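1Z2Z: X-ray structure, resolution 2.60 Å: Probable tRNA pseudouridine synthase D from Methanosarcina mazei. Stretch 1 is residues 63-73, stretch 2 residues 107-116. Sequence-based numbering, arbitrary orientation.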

# COMPACT_ATOMS: atom_id res chain seq x y z
N HIS A 63 -10.18 17.37 6.69
CA HIS A 63 -10.55 18.40 7.65
C HIS A 63 -9.97 19.78 7.31
O HIS A 63 -10.69 20.78 7.37
CB HIS A 63 -10.15 17.98 9.07
CG HIS A 63 -10.70 18.89 10.12
ND1 HIS A 63 -10.02 20.00 10.57
CD2 HIS A 63 -11.90 18.91 10.75
CE1 HIS A 63 -10.78 20.67 11.42
NE2 HIS A 63 -11.93 20.02 11.55
N LEU A 64 -8.70 19.83 6.91
CA LEU A 64 -8.04 21.09 6.56
C LEU A 64 -8.68 21.77 5.36
O LEU A 64 -9.01 22.96 5.39
CB LEU A 64 -6.57 20.83 6.23
CG LEU A 64 -5.59 22.00 6.36
CD1 LEU A 64 -4.33 21.67 5.55
CD2 LEU A 64 -6.21 23.29 5.86
N THR A 65 -8.84 21.01 4.29
CA THR A 65 -9.43 21.53 3.07
C THR A 65 -10.85 21.97 3.36
O THR A 65 -11.33 22.96 2.82
CB THR A 65 -9.43 20.44 1.96
OG1 THR A 65 -10.17 19.30 2.40
CG2 THR A 65 -8.01 19.99 1.66
N ARG A 66 -11.54 21.25 4.24
CA ARG A 66 -12.90 21.64 4.56
C ARG A 66 -12.87 22.97 5.36
O ARG A 66 -13.82 23.75 5.31
CB ARG A 66 -13.59 20.54 5.36
CG ARG A 66 -15.08 20.75 5.50
CD ARG A 66 -15.44 20.99 6.94
NE ARG A 66 -16.20 19.90 7.53
CZ ARG A 66 -16.29 19.70 8.84
NH1 ARG A 66 -15.65 20.52 9.66
NH2 ARG A 66 -17.01 18.71 9.34
N THR A 67 -11.76 23.21 6.07
CA THR A 67 -11.58 24.43 6.84
C THR A 67 -11.23 25.56 5.88
O THR A 67 -11.81 26.64 5.94
CB THR A 67 -10.46 24.27 7.91
OG1 THR A 67 -10.93 23.45 8.97
CG2 THR A 67 -10.05 25.61 8.49
N LEU A 68 -10.27 25.34 5.00
CA LEU A 68 -9.92 26.40 4.06
C LEU A 68 -11.10 26.71 3.16
O LEU A 68 -11.32 27.87 2.82
CB LEU A 68 -8.74 26.01 3.19
CG LEU A 68 -7.40 25.89 3.90
CD1 LEU A 68 -6.37 25.53 2.85
CD2 LEU A 68 -7.03 27.22 4.58
N SER A 69 -11.86 25.69 2.76
CA SER A 69 -12.98 25.98 1.89
C SER A 69 -14.02 26.87 2.58
O SER A 69 -14.69 27.65 1.92
CB SER A 69 -13.65 24.70 1.37
OG SER A 69 -14.66 24.24 2.24
N ARG A 70 -14.12 26.79 3.90
CA ARG A 70 -15.08 27.62 4.62
C ARG A 70 -14.59 29.07 4.71
O ARG A 70 -15.37 30.00 4.60
CB ARG A 70 -15.31 27.06 6.02
CG ARG A 70 -16.33 25.95 6.10
CD ARG A 70 -16.08 25.13 7.36
NE ARG A 70 -17.14 24.17 7.66
CZ ARG A 70 -17.02 23.19 8.55
NH1 ARG A 70 -15.88 23.04 9.22
NH2 ARG A 70 -18.05 22.37 8.76
N ILE A 71 -13.29 29.24 4.89
CA ILE A 71 -12.66 30.55 5.01
C ILE A 71 -12.63 31.30 3.69
O ILE A 71 -12.69 32.54 3.65
CB ILE A 71 -11.21 30.37 5.51
CG1 ILE A 71 -11.25 29.73 6.90
CG2 ILE A 71 -10.46 31.68 5.46
CD1 ILE A 71 -9.92 29.38 7.43
N LEU A 72 -12.49 30.55 2.60
CA LEU A 72 -12.45 31.16 1.27
C LEU A 72 -13.81 31.05 0.57
O LEU A 72 -13.97 31.53 -0.54
CB LEU A 72 -11.36 30.50 0.42
CG LEU A 72 -9.92 30.48 0.92
CD1 LEU A 72 -9.16 29.39 0.17
CD2 LEU A 72 -9.25 31.83 0.71
N GLN A 73 -14.79 30.42 1.22
CA GLN A 73 -16.12 30.25 0.65
C GLN A 73 -16.06 29.78 -0.80
O GLN A 73 -16.45 30.51 -1.72
CB GLN A 73 -16.92 31.55 0.69
CG GLN A 73 -17.15 32.12 2.06
CD GLN A 73 -18.10 31.33 2.90
OE1 GLN A 73 -19.30 31.34 2.67
NE2 GLN A 73 -17.58 30.63 3.89
N LYS A 107 -2.82 36.04 5.27
CA LYS A 107 -3.61 36.49 6.41
C LYS A 107 -4.31 35.34 7.15
O LYS A 107 -5.01 35.56 8.14
CB LYS A 107 -4.64 37.52 5.93
CG LYS A 107 -5.33 38.27 7.05
CD LYS A 107 -6.07 39.52 6.59
CE LYS A 107 -6.11 40.53 7.74
NZ LYS A 107 -4.75 41.07 8.03
N ILE A 108 -4.14 34.13 6.64
CA ILE A 108 -4.73 32.93 7.24
C ILE A 108 -3.67 32.35 8.16
O ILE A 108 -2.56 32.03 7.74
CB ILE A 108 -5.07 31.87 6.17
CG1 ILE A 108 -6.11 32.43 5.20
CG2 ILE A 108 -5.58 30.61 6.82
CD1 ILE A 108 -6.48 31.46 4.10
N HIS A 109 -4.02 32.22 9.43
CA HIS A 109 -3.10 31.68 10.43
C HIS A 109 -3.83 30.63 11.23
O HIS A 109 -4.46 30.94 12.24
CB HIS A 109 -2.62 32.80 11.36
CG HIS A 109 -1.94 33.93 10.64
ND1 HIS A 109 -0.67 33.81 10.11
CD2 HIS A 109 -2.38 35.17 10.31
CE1 HIS A 109 -0.36 34.93 9.49
NE2 HIS A 109 -1.38 35.77 9.59
N LEU A 110 -3.76 29.39 10.77
CA LEU A 110 -4.40 28.29 11.47
C LEU A 110 -3.39 27.64 12.40
O LEU A 110 -2.19 27.77 12.20
CB LEU A 110 -4.95 27.29 10.47
CG LEU A 110 -6.28 27.78 9.88
CD1 LEU A 110 -6.54 27.09 8.54
CD2 LEU A 110 -7.40 27.49 10.88
N LYS A 111 -3.88 26.96 13.43
CA LYS A 111 -2.98 26.34 14.38
C LYS A 111 -2.37 25.06 13.83
O LYS A 111 -3.08 24.13 13.44
CB LYS A 111 -3.70 26.05 15.70
CG LYS A 111 -2.76 25.70 16.85
CD LYS A 111 -3.51 25.15 18.05
CE LYS A 111 -2.57 24.64 19.15
NZ LYS A 111 -1.85 23.36 18.83
N ASP A 112 -1.04 25.01 13.80
CA ASP A 112 -0.30 23.87 13.31
C ASP A 112 -0.45 23.72 11.80
O ASP A 112 -0.52 22.62 11.25
CB ASP A 112 -0.75 22.58 14.03
CG ASP A 112 -0.18 22.47 15.46
OD1 ASP A 112 0.81 23.20 15.77
OD2 ASP A 112 -0.69 21.66 16.26
N ILE A 113 -0.48 24.86 11.12
CA ILE A 113 -0.61 24.89 9.68
C ILE A 113 0.23 26.05 9.22
O ILE A 113 0.21 27.12 9.82
CB ILE A 113 -2.05 25.14 9.26
CG1 ILE A 113 -2.91 23.95 9.68
CG2 ILE A 113 -2.11 25.41 7.76
CD1 ILE A 113 -2.60 22.67 8.93
N GLU A 114 0.96 25.83 8.15
CA GLU A 114 1.81 26.86 7.61
C GLU A 114 1.51 26.89 6.13
O GLU A 114 1.47 25.84 5.49
CB GLU A 114 3.25 26.48 7.89
CG GLU A 114 4.24 27.60 7.76
CD GLU A 114 5.41 27.44 8.72
OE1 GLU A 114 6.26 26.54 8.50
OE2 GLU A 114 5.47 28.21 9.71
N LEU A 115 1.26 28.08 5.59
CA LEU A 115 0.94 28.25 4.18
C LEU A 115 1.96 29.15 3.51
O LEU A 115 2.21 30.26 3.97
CB LEU A 115 -0.45 28.88 4.04
CG LEU A 115 -1.67 28.08 4.48
CD1 LEU A 115 -2.92 28.88 4.20
CD2 LEU A 115 -1.74 26.74 3.74
N LYS A 116 2.55 28.68 2.42
CA LYS A 116 3.55 29.47 1.70
C LYS A 116 3.29 29.41 0.20
O LYS A 116 3.21 28.34 -0.40
CB LYS A 116 4.96 28.93 2.02
CG LYS A 116 5.22 28.65 3.51
CD LYS A 116 6.61 28.02 3.77
CE LYS A 116 6.78 27.57 5.22
NZ LYS A 116 8.02 26.73 5.39

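No hydrogen bond or salt bridge crosses between these two stretches; helix and partner segment meet through carbon-to-carbon contacts of their side chains, burying 329 Å² in all. The polar groups that do bond find their partners within their own segment or elsewhere in the structure.

The helix contributes one stripe, L64, T67, L68, I71 and L72, spaced by threes and fours so that successive turns present the same face. Across from it, the second stretch uses every other residue on each side of a turn, I108 and L110 before it, I113 and L115 after. The alternation breaks at this type II turn from L110 to I113, where K111 and D112 are out of reach of the helix, and I113 again points toward it. D112 takes the positive phi that this turn type asks of its third position.

L68 is the hub. Its CA-to-CB bond points sideways, yet CD2 reaches across to L110 CD1 at 4.0 Å, I108 CD1 at 4.3 Å and L115 CD1 at 4.4 Å, touching both sides of the turn. L110 CD1 also lies 3.8 Å from T67 CG2 and 4.2 Å from I71 CD1, and L110 CD2 is 4.0 Å from T67 CG2. I108 CD1 meets I71 CG2 at 4.2 Å and L72 CD2 at 4.4 Å. At the other end, L64 CD1 meets I113 CD1 at 3.9 Å, a pairing set apart from the rest.

T67 shows how a polar residue can serve an apolar face. Its OG1 donates to H63 O at 3.1 Å, one turn back in its own helix, while CG2 packs on L110. The backbones stay well apart, with CA atoms of I71 and I108 8.6 Å from each other and those of T67 and L110 9.4 Å, leaving the gap to be filled by side chains.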